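Local coordinates for Tv2483 (Treponema vincentii, PDB 6DET), which binds L-arginine selectively and, as a solute-binding lipoprotein, probably delivers it to an ABC transporter for uptake, at residues S50-N53 with E54-I58; F66-L69 with C70-G74; K87-L90 with L91-V95; L238-M241 with N242-T246. All blocks are in the same frame, centred on the assembly; numbering follows the deposited sequence.

Interaction 1 (S50-N53 with E54-I58); sequences SFRN and EKNEI
Arg52 and Ile58 face each other as a non-hydrogen-bonded antiparallel pair, their CA atoms 4.7 Å apart, and between them the chain reverses through a type I turn from Asn53 to Asn56. Asn56 N closes that turn on Asn53 O, and Asn53 N gives a nearly straight bond to Glu57 O. The Asn53 amide folds back over the loop because CG sits between the backbone N and the carbonyl carbon (chi1 69°). Asn53 OD1 thereby accepts from Glu57 N at 2.9 Å, the donor lying above the amide plane, and more weakly from Lys55 N. On the face that carries Arg52 and Ile58, Arg52 bends at chi2 and lays its guanidinium across Ile58, whose CG1 stands 3.4 Å above the plane, over its centre. Within that plane Arg52 NH1 donates to Asn56 O at 2.9 Å, while Arg52 CD passes Asn56 OD1 at 3.4 Å. Arg52 NE is also paired with Asp44, which fixes the guanidinium from a second direction. Phe51 continues the ladder by backbone bonds to Val59. Together these features form a 3:5 hairpin at the surface, a type I turn with a G1 bulge at Asn56, leading into helix 61-73.

Interaction 2 (F66-L69 with C70-G74); sequences FTEL and CRRLG
Glu68 reaches forward along its helix to both Arg71 and Arg72, forming a salt-bridge network one turn long. Arg71 grips the carboxylate side-on: Arg71 NE meets Glu68 OE1 at 2.9 Å and Arg71 NH2 meets Glu68 OE2 at 2.9 Å, both on the syn sides of the oxygens, with the two flat groups turned 31° apart. A bend at chi3 (71°) brings the Arg71 guanidinium back alongside Glu68. Arg72 arrives differently. Its chain is extended from CG to NE, and Arg72 NE donates to the anti side of Glu68 OE2 at 2.8 Å, the guanidinium standing almost perpendicular to the carboxylate. OE2 thus takes strong bonds from two arginines, with a weak third contribution from Arg72 NH2.

Apolar contact is modest: Leu69 and Leu73 lie side by side, Leu69 CD2 to Leu73 CD1 4.0 Å, Leu69 packing on Ile234 and Leu73 on Val237 of helix 228-243. Cys70 instead packs on Pro77 and Leu38.

Backbone bonds from Cys70, Arg71, Arg72 and Leu73 to the carbonyls four residues earlier keep the turns regular, and the helix finishes in a Schellman motif at Gly74, where phi is positive. Chemically, two guanidinium groups around one carboxylate should favour its charged form, and Arg72, held by Glu68 along its NE/NH2 edge, keeps NH1, which lies off that edge, for acidic partners on helix 228-243 and just beyond it.

Interaction 3 (K87-L90 with L91-V95); sequences KEIL and LNTGV
Ile89 O is gripped twice by Thr93, whose OG1 comes to 2.6 Å and whose backbone N comes to 2.9 Å. The two donors approach from opposite faces of the carbonyl plane. The hydroxyl reaches Ile89 O because OG1 lies between the backbone N and carbonyl carbon of Thr93 (chi1 59°), turned back toward the preceding helical turn; the same rotation sets CG2 near the CG2 of Ile89.

One position along, Leu90 meets Val95 after the chain has turned: Leu90 CD2 lies 3.9 Å from Val95 CB and about as far from both of its methyls. Val95 N gives a weak bond to Leu90 O, the N-H being well off line at 122°.

Glu88 and Asn92, one turn apart, are joined through water. The extended Glu88 chain puts OE2 2.6 Å from the water, which donates to it, and the same water accepts from Asn92 ND2 at 2.9 Å. The carboxylate and amide planes are 56° apart, and Asn92 ND2 also passes Glu88 CG at 3.7 Å. Further out, His112 ND1 bonds Glu88 OE2 and so fixes the carboxylate from beyond the helix, while Leu91 packs on Ile99 and Tyr113.

At the start of the helix Lys87 turns away to Trp84, with a cation-pi contact, and to the carbonyl of Asp150; its side chain comes within about 5 Å of the bound arginine. The other end, with Gly94 at positive phi, is a Schellman motif: it terminates helix 87-92, which thus runs from beside the ligand pocket to the approach to strand 98-104.

Interaction 4 (L238-M241 with N242-T246); sequences LAEM and NEDET
Asp244 turns its side chain back against the last turn of helix 228-243, its CB lying 3.4 Å from Glu240 O. The next atom, Asp244 CG, is closer still to Glu240 O, at 3.1 Å, because it occupies the position between the backbone N and the carbonyl carbon (chi1 76°). From there the carboxylate divides its work. Asp244 OD1 turns toward the following residues and accepts two bonds from Thr246: the backbone N at 3.0 Å, nearly along the C-O axis of OD1, and OG1 at 2.7 Å, from above the carboxylate plane. Bonding to the amide two residues on makes this an Asx turn. OD2 leads outward to Arg72 NH1 on helix 61-73, a salt bridge that NH1 shares with Glu240 OE1.

The helix itself keeps its ordinary bonds, Glu243 N to Ala239 O and Asp244 N to Glu240 O, the latter at 3.0 Å. Thr246 also directs its CB toward Met241 O, 3.4 Å away. Met241 itself packs on Ile247 and on the Glu68 and Arg72 side chains, while Asn242 points elsewhere, its OD1 bonded to Ser260.

Asp244 OD1 also lies 3.0 Å from Met241 O, two acceptors side by side. Glu240 OE1 is 5.1 Å from Asp244 OD2. A carboxylate oxygen beside a carbonyl oxygen, with a second carboxylate nearby, would probably be unfavourable alone; the Thr246 donors and Arg72 probably offset it, so that the junction between helices 228-243 and 246-255 is fastened to helix 61-73 by salt bridges as well as by packing.

How the interactions relate
Interactions 2 and 4 share one helix-helix interface: their centres lie 12 Å apart, and Arg72, which serves Glu68 within its own helix, also joins that helix to the end of helix 228-243 and the residue that follows it. Interactions 2, 3 and 4 are partly buried and all lie at helix C-termini, 2 and 3 closed by Schellman motifs. Interaction 1 lies at the surface, a hairpin governed by backbone-directed polar bonds and a guanidinium lying over an isoleucine. Interaction 3, about 22 Å from interaction 2 between centres, relies on hydroxyl, water-mediated and apolar contacts; its Lys87 side chain comes about 5 Å from the bound arginine, against about 10 Å for Phe51 and 12 Å for Phe66.

Interaction 1 (S50-N53 with E54-I58)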
loop_
_atom_site.group_PDB
_atom_site.type_symbol
_atom_site.label_atom_id
_atom_site.label_comp_id
_atom_site.label_asym_id
_atom_site.label_seq_id
_atom_site.Cartn_x
_atom_site.Cartn_y
_atom_site.Cartn_z
ATOM N N SER A 50 0.054 7.810 -3.238
ATOM C CA SER A 50 -0.737 8.034 -4.447
ATOM C C SER A 50 -2.029 8.726 -4.059
ATOM O O SER A 50 -2.995 8.053 -3.692
ATOM C CB SER A 50 -1.075 6.734 -5.194
ATOM O OG SER A 50 -1.701 5.794 -4.340
ATOM N N PHE A 51 -2.018 10.054 -4.126
ATOM C CA PHE A 51 -3.129 10.885 -3.665
ATOM C C PHE A 51 -3.290 12.056 -4.632
ATOM O O PHE A 51 -2.481 12.256 -5.543
ATOM C CB PHE A 51 -2.894 11.368 -2.231
ATOM C CG PHE A 51 -1.743 12.322 -2.100
ATOM C CD1 PHE A 51 -0.443 11.843 -1.977
ATOM C CD2 PHE A 51 -1.948 13.693 -2.113
ATOM C CE1 PHE A 51 0.630 12.720 -1.886
ATOM C CE2 PHE A 51 -0.887 14.574 -2.009
ATOM C CZ PHE A 51 0.415 14.081 -1.890
ATOM N N ARG A 52 -4.371 12.832 -4.451
ATOM C CA ARG A 52 -4.662 13.984 -5.312
ATOM C C ARG A 52 -4.117 15.272 -4.699
ATOM O O ARG A 52 -4.441 15.603 -3.557
ATOM C CB ARG A 52 -6.172 14.142 -5.530
ATOM C CG ARG A 52 -6.845 12.952 -6.179
ATOM C CD ARG A 52 -6.870 13.081 -7.691
ATOM N NE ARG A 52 -7.400 11.896 -8.358
ATOM C CZ ARG A 52 -7.378 11.731 -9.675
ATOM N NH1 ARG A 52 -6.865 12.686 -10.452
ATOM N NH2 ARG A 52 -7.866 10.617 -10.217
ATOM N N ASN A 53 -3.312 16.009 -5.458
ATOM C CA ASN A 53 -2.798 17.287 -4.980
ATOM C C ASN A 53 -3.849 18.384 -5.206
ATOM O O ASN A 53 -4.958 18.125 -5.694
ATOM C CB ASN A 53 -1.445 17.600 -5.645
ATOM C CG ASN A 53 -1.555 17.904 -7.161
ATOM O OD1 ASN A 53 -2.648 18.008 -7.705
ATOM N ND2 ASN A 53 -0.407 18.083 -7.824
ATOM N N GLU A 54 -3.505 19.623 -4.825
ATOM C CA GLU A 54 -4.446 20.751 -4.919
ATOM C C GLU A 54 -4.954 20.964 -6.348
ATOM O O GLU A 54 -6.048 21.504 -6.547
ATOM C CB GLU A 54 -3.782 22.032 -4.402
ATOM C CG GLU A 54 -2.530 22.495 -5.197
ATOM C CD GLU A 54 -1.290 21.606 -5.004
ATOM O OE1 GLU A 54 -1.262 20.797 -4.050
ATOM O OE2 GLU A 54 -0.346 21.715 -5.818
ATOM N N LYS A 55 -4.166 20.585 -7.349
ATOM C CA LYS A 55 -4.555 20.702 -8.751
ATOM C C LYS A 55 -5.321 19.469 -9.243
ATOM O O LYS A 55 -5.673 19.394 -10.422
ATOM C CB LYS A 55 -3.289 20.947 -9.597
ATOM C CG LYS A 55 -2.595 22.285 -9.255
ATOM C CD LYS A 55 -1.491 22.680 -10.233
ATOM C CE LYS A 55 -0.303 21.730 -10.174
ATOM N NZ LYS A 55 0.922 22.359 -10.746
ATOM N N ASN A 56 -5.590 18.516 -8.351
ATOM C CA ASN A 56 -6.311 17.278 -8.626
ATOM C C ASN A 56 -5.530 16.343 -9.548
ATOM O O ASN A 56 -6.116 15.521 -10.258
ATOM C CB ASN A 56 -7.728 17.545 -9.175
ATOM C CG ASN A 56 -8.746 16.605 -8.559
ATOM O OD1 ASN A 56 -8.506 16.050 -7.485
ATOM N ND2 ASN A 56 -9.836 16.363 -9.247
ATOM N N GLU A 57 -4.204 16.447 -9.526
ATOM C CA GLU A 57 -3.343 15.474 -10.200
ATOM C C GLU A 57 -2.942 14.383 -9.208
ATOM O O GLU A 57 -2.810 14.627 -8.002
ATOM C CB GLU A 57 -2.092 16.150 -10.769
ATOM C CG GLU A 57 -2.363 17.273 -11.769
ATOM C CD GLU A 57 -2.899 16.765 -13.103
ATOM O OE1 GLU A 57 -3.501 17.565 -13.851
ATOM O OE2 GLU A 57 -2.719 15.565 -13.402
ATOM N N ILE A 58 -2.759 13.168 -9.716
ATOM C CA ILE A 58 -2.287 12.071 -8.874
ATOM C C ILE A 58 -0.783 12.211 -8.685
ATOM O O ILE A 58 -0.036 12.301 -9.668
ATOM C CB ILE A 58 -2.635 10.702 -9.489
ATOM C CG1 ILE A 58 -4.141 10.568 -9.718
ATOM C CG2 ILE A 58 -2.165 9.575 -8.573
ATOM C CD1 ILE A 58 -4.547 9.276 -10.443
#

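Interaction 2 (F66-L69 with C70-G74)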
loop_
_atom_site.group_PDB
_atom_site.type_symbol
_atom_site.label_atom_id
_atom_site.label_comp_id
_atom_site.label_asym_id
_atom_site.label_seq_id
_atom_site.Cartn_x
_atom_site.Cartn_y
_atom_site.Cartn_z
ATOM N N PHE A 66 6.879 5.023 -10.720
ATOM C CA PHE A 66 6.418 4.442 -11.975
ATOM C C PHE A 66 6.517 5.425 -13.123
ATOM O O PHE A 66 6.727 5.012 -14.268
ATOM C CB PHE A 66 4.981 3.921 -11.827
ATOM C CG PHE A 66 4.924 2.481 -11.411
ATOM C CD1 PHE A 66 5.160 1.479 -12.330
ATOM C CD2 PHE A 66 4.693 2.123 -10.093
ATOM C CE1 PHE A 66 5.144 0.143 -11.960
ATOM C CE2 PHE A 66 4.660 0.791 -9.731
ATOM C CZ PHE A 66 4.887 -0.194 -10.645
ATOM N N THR A 67 6.403 6.732 -12.857
ATOM C CA THR A 67 6.557 7.699 -13.941
ATOM C C THR A 67 7.968 7.639 -14.523
ATOM O O THR A 67 8.152 7.655 -15.748
ATOM C CB THR A 67 6.242 9.111 -13.437
ATOM O OG1 THR A 67 4.872 9.186 -13.011
ATOM C CG2 THR A 67 6.470 10.142 -14.531
ATOM N N GLU A 68 8.983 7.568 -13.651
ATOM C CA GLU A 68 10.371 7.559 -14.104
ATOM C C GLU A 68 10.740 6.201 -14.690
ATOM O O GLU A 68 11.445 6.127 -15.702
ATOM C CB GLU A 68 11.301 7.928 -12.940
ATOM C CG GLU A 68 12.788 7.777 -13.251
ATOM C CD GLU A 68 13.256 8.654 -14.394
ATOM O OE1 GLU A 68 12.477 9.506 -14.887
ATOM O OE2 GLU A 68 14.432 8.486 -14.819
ATOM N N LEU A 69 10.261 5.123 -14.071
ATOM C CA LEU A 69 10.496 3.793 -14.607
ATOM C C LEU A 69 9.971 3.679 -16.036
ATOM O O LEU A 69 10.676 3.202 -16.930
ATOM C CB LEU A 69 9.835 2.765 -13.712
ATOM C CG LEU A 69 9.943 1.347 -14.243
ATOM C CD1 LEU A 69 10.598 0.441 -13.226
ATOM C CD2 LEU A 69 8.553 0.889 -14.568
ATOM N N CYS A 70 8.725 4.114 -16.267
ATOM C CA CYS A 70 8.164 4.032 -17.613
ATOM C C CYS A 70 8.906 4.955 -18.568
ATOM O O CYS A 70 9.119 4.612 -19.741
ATOM C CB CYS A 70 6.658 4.361 -17.561
ATOM S SG CYS A 70 5.656 3.090 -16.848
ATOM N N ARG A 71 9.363 6.115 -18.082
ATOM C CA ARG A 71 10.147 6.975 -18.951
ATOM C C ARG A 71 11.386 6.241 -19.439
ATOM O O ARG A 71 11.702 6.262 -20.628
ATOM C CB ARG A 71 10.558 8.264 -18.246
ATOM C CG ARG A 71 11.281 9.225 -19.199
ATOM C CD ARG A 71 11.894 10.386 -18.458
ATOM N NE ARG A 71 13.048 9.953 -17.678
ATOM C CZ ARG A 71 14.266 9.776 -18.188
ATOM N NH1 ARG A 71 14.485 10.011 -19.467
ATOM N NH2 ARG A 71 15.264 9.363 -17.419
ATOM N N ARG A 72 12.095 5.585 -18.523
ATOM C CA ARG A 72 13.305 4.864 -18.918
ATOM C C ARG A 72 12.997 3.712 -19.864
ATOM O O ARG A 72 13.845 3.363 -20.702
ATOM C CB ARG A 72 14.031 4.346 -17.676
ATOM C CG ARG A 72 14.651 5.450 -16.854
ATOM C CD ARG A 72 15.438 4.940 -15.645
ATOM N NE ARG A 72 15.814 6.038 -14.764
ATOM C CZ ARG A 72 16.853 6.022 -13.933
ATOM N NH1 ARG A 72 17.645 4.956 -13.872
ATOM N NH2 ARG A 72 17.095 7.072 -13.156
ATOM N N LEU A 73 11.841 3.066 -19.712
ATOM C CA LEU A 73 11.453 1.964 -20.590
ATOM C C LEU A 73 10.864 2.422 -21.913
ATOM O O LEU A 73 10.601 1.579 -22.791
ATOM C CB LEU A 73 10.457 1.053 -19.884
ATOM C CG LEU A 73 11.055 0.212 -18.756
ATOM C CD1 LEU A 73 9.972 -0.491 -18.013
ATOM C CD2 LEU A 73 12.076 -0.807 -19.329
ATOM N N GLY A 74 10.695 3.724 -22.109
ATOM C CA GLY A 74 10.167 4.204 -23.375
ATOM C C GLY A 74 8.677 3.982 -23.554
ATOM O O GLY A 74 8.203 3.925 -24.698
#

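Interaction 3 (K87-L90 with L91-V95)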
loop_
_atom_site.group_PDB
_atom_site.type_symbol
_atom_site.label_atom_id
_atom_site.label_comp_id
_atom_site.label_asym_id
_atom_site.label_seq_id
_atom_site.Cartn_x
_atom_site.Cartn_y
_atom_site.Cartn_z
ATOM N N LYS A 87 -9.320 -5.250 -7.239
ATOM C CA LYS A 87 -7.994 -5.171 -7.835
ATOM C C LYS A 87 -7.599 -6.487 -8.492
ATOM O O LYS A 87 -6.977 -6.482 -9.558
ATOM C CB LYS A 87 -6.957 -4.733 -6.773
ATOM C CG LYS A 87 -6.807 -5.616 -5.537
ATOM C CD LYS A 87 -5.870 -4.967 -4.523
ATOM C CE LYS A 87 -5.875 -5.765 -3.230
ATOM N NZ LYS A 87 -7.231 -5.672 -2.567
ATOM N N GLU A 88 -7.951 -7.626 -7.892
ATOM C CA GLU A 88 -7.549 -8.910 -8.472
ATOM C C GLU A 88 -8.235 -9.155 -9.818
ATOM O O GLU A 88 -7.605 -9.633 -10.776
ATOM C CB GLU A 88 -7.876 -10.039 -7.497
ATOM C CG GLU A 88 -7.254 -11.344 -7.930
ATOM C CD GLU A 88 -7.556 -12.506 -7.006
ATOM O OE1 GLU A 88 -8.434 -12.371 -6.128
ATOM O OE2 GLU A 88 -6.912 -13.569 -7.181
ATOM N N ILE A 89 -9.526 -8.856 -9.893
ATOM C CA ILE A 89 -10.267 -9.018 -11.141
ATOM C C ILE A 89 -9.765 -8.050 -12.202
ATOM O O ILE A 89 -9.592 -8.425 -13.364
ATOM C CB ILE A 89 -11.776 -8.829 -10.885
ATOM C CG1 ILE A 89 -12.298 -9.851 -9.870
ATOM C CG2 ILE A 89 -12.560 -8.912 -12.211
ATOM C CD1 ILE A 89 -12.003 -11.306 -10.204
ATOM N N LEU A 90 -9.535 -6.784 -11.833
ATOM C CA LEU A 90 -9.090 -5.808 -12.828
ATOM C C LEU A 90 -7.735 -6.191 -13.405
ATOM O O LEU A 90 -7.488 -6.028 -14.609
ATOM C CB LEU A 90 -9.025 -4.421 -12.210
ATOM C CG LEU A 90 -10.425 -3.894 -11.791
ATOM C CD1 LEU A 90 -10.247 -2.696 -10.871
ATOM C CD2 LEU A 90 -11.211 -3.551 -12.998
ATOM N N LEU A 91 -6.846 -6.697 -12.550
ATOM C CA LEU A 91 -5.542 -7.167 -13.005
ATOM C C LEU A 91 -5.670 -8.403 -13.893
ATOM O O LEU A 91 -5.104 -8.461 -14.997
ATOM C CB LEU A 91 -4.678 -7.457 -11.779
ATOM C CG LEU A 91 -3.252 -7.963 -12.037
ATOM C CD1 LEU A 91 -2.440 -6.886 -12.723
ATOM C CD2 LEU A 91 -2.589 -8.395 -10.724
ATOM N N ASN A 92 -6.401 -9.416 -13.422
ATOM C CA ASN A 92 -6.447 -10.689 -14.144
ATOM C C ASN A 92 -7.215 -10.601 -15.457
ATOM O O ASN A 92 -6.941 -11.380 -16.386
ATOM C CB ASN A 92 -7.046 -11.758 -13.235
ATOM C CG ASN A 92 -6.040 -12.280 -12.243
ATOM O OD1 ASN A 92 -4.840 -12.072 -12.412
ATOM N ND2 ASN A 92 -6.511 -12.966 -11.209
ATOM N N THR A 93 -8.182 -9.690 -15.561
ATOM C CA THR A 93 -8.870 -9.459 -16.826
ATOM C C THR A 93 -8.152 -8.448 -17.705
ATOM O O THR A 93 -8.626 -8.160 -18.802
ATOM C CB THR A 93 -10.304 -8.988 -16.574
ATOM O OG1 THR A 93 -10.288 -7.771 -15.812
ATOM C CG2 THR A 93 -11.084 -10.049 -15.814
ATOM N N GLY A 94 -7.032 -7.894 -17.262
ATOM C CA GLY A 94 -6.245 -7.034 -18.125
ATOM C C GLY A 94 -6.647 -5.577 -18.176
ATOM O O GLY A 94 -6.113 -4.840 -19.017
ATOM N N VAL A 95 -7.571 -5.135 -17.315
ATOM C CA VAL A 95 -7.893 -3.715 -17.244
ATOM C C VAL A 95 -6.683 -2.917 -16.773
ATOM O O VAL A 95 -6.429 -1.810 -17.273
ATOM C CB VAL A 95 -9.111 -3.479 -16.328
ATOM C CG1 VAL A 95 -9.392 -1.981 -16.211
ATOM C CG2 VAL A 95 -10.322 -4.223 -16.877
HETATM O O HOH W 1 -5.152 -14.268 -9.027
#

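Interaction 4 (L238-M241 with N242-T246)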
loop_
_atom_site.group_PDB
_atom_site.type_symbol
_atom_site.label_atom_id
_atom_site.label_comp_id
_atom_site.label_asym_id
_atom_site.label_seq_id
_atom_site.Cartn_x
_atom_site.Cartn_y
_atom_site.Cartn_z
ATOM N N LEU A 238 13.988 -0.792 -11.786
ATOM C CA LEU A 238 13.919 -0.388 -10.381
ATOM C C LEU A 238 15.290 -0.472 -9.720
ATOM O O LEU A 238 15.651 0.386 -8.909
ATOM C CB LEU A 238 12.931 -1.265 -9.618
ATOM C CG LEU A 238 11.436 -1.032 -9.904
ATOM C CD1 LEU A 238 10.558 -2.014 -9.114
ATOM C CD2 LEU A 238 11.050 0.430 -9.599
ATOM N N ALA A 239 16.046 -1.527 -10.019
ATOM C CA ALA A 239 17.376 -1.667 -9.424
ATOM C C ALA A 239 18.281 -0.522 -9.851
ATOM O O ALA A 239 18.989 0.064 -9.020
ATOM C CB ALA A 239 17.982 -3.015 -9.799
ATOM N N GLU A 240 18.264 -0.185 -11.139
ATOM C CA GLU A 240 19.045 0.936 -11.643
ATOM C C GLU A 240 18.640 2.222 -10.938
ATOM O O GLU A 240 19.494 3.026 -10.543
ATOM C CB GLU A 240 18.842 1.055 -13.161
ATOM C CG GLU A 240 19.579 2.207 -13.855
ATOM C CD GLU A 240 19.255 2.309 -15.357
ATOM O OE1 GLU A 240 18.198 2.872 -15.713
ATOM O OE2 GLU A 240 20.053 1.813 -16.183
ATOM N N MET A 241 17.328 2.431 -10.784
ATOM C CA MET A 241 16.819 3.660 -10.188
ATOM C C MET A 241 17.127 3.732 -8.698
ATOM O O MET A 241 17.153 4.832 -8.128
ATOM C CB MET A 241 15.298 3.766 -10.400
ATOM C CG MET A 241 14.900 4.036 -11.818
ATOM S SD MET A 241 13.124 3.807 -12.116
ATOM C CE MET A 241 12.451 4.995 -10.984
ATOM N N ASN A 242 17.337 2.586 -8.049
ATOM C CA ASN A 242 17.676 2.600 -6.629
ATOM C C ASN A 242 19.162 2.831 -6.438
ATOM O O ASN A 242 19.564 3.622 -5.580
ATOM C CB ASN A 242 17.254 1.294 -5.965
ATOM C CG ASN A 242 17.141 1.431 -4.463
ATOM O OD1 ASN A 242 16.342 2.223 -3.975
ATOM N ND2 ASN A 242 17.957 0.684 -3.724
ATOM N N GLU A 243 19.987 2.145 -7.239
ATOM C CA GLU A 243 21.437 2.285 -7.114
ATOM C C GLU A 243 21.888 3.686 -7.478
ATOM O O GLU A 243 22.834 4.204 -6.878
ATOM C CB GLU A 243 22.149 1.270 -8.003
ATOM C CG GLU A 243 23.662 1.509 -8.161
ATOM C CD GLU A 243 24.387 1.498 -6.852
ATOM O OE1 GLU A 243 23.875 0.849 -5.931
ATOM O OE2 GLU A 243 25.486 2.106 -6.757
ATOM N N ASP A 244 21.241 4.313 -8.470
ATOM C CA ASP A 244 21.661 5.630 -8.921
ATOM C C ASP A 244 21.024 6.751 -8.109
ATOM O O ASP A 244 21.184 7.918 -8.472
ATOM C CB ASP A 244 21.401 5.822 -10.427
ATOM C CG ASP A 244 19.936 6.067 -10.800
ATOM O OD1 ASP A 244 19.092 6.300 -9.918
ATOM O OD2 ASP A 244 19.650 6.064 -12.036
ATOM N N GLU A 245 20.329 6.414 -7.023
ATOM C CA GLU A 245 19.830 7.322 -5.983
ATOM C C GLU A 245 18.548 8.030 -6.396
ATOM O O GLU A 245 18.052 8.878 -5.620
ATOM C CB GLU A 245 20.862 8.377 -5.557
ATOM C CG GLU A 245 21.931 7.810 -4.625
ATOM C CD GLU A 245 21.366 7.425 -3.260
ATOM O OE1 GLU A 245 20.711 8.281 -2.630
ATOM O OE2 GLU A 245 21.563 6.268 -2.825
ATOM N N THR A 246 17.974 7.713 -7.557
ATOM C CA THR A 246 16.709 8.343 -7.946
ATOM C C THR A 246 15.608 8.000 -6.952
ATOM O O THR A 246 14.872 8.883 -6.486
ATOM C CB THR A 246 16.307 7.909 -9.356
ATOM O OG1 THR A 246 17.330 8.285 -10.283
ATOM C CG2 THR A 246 15.009 8.583 -9.781
#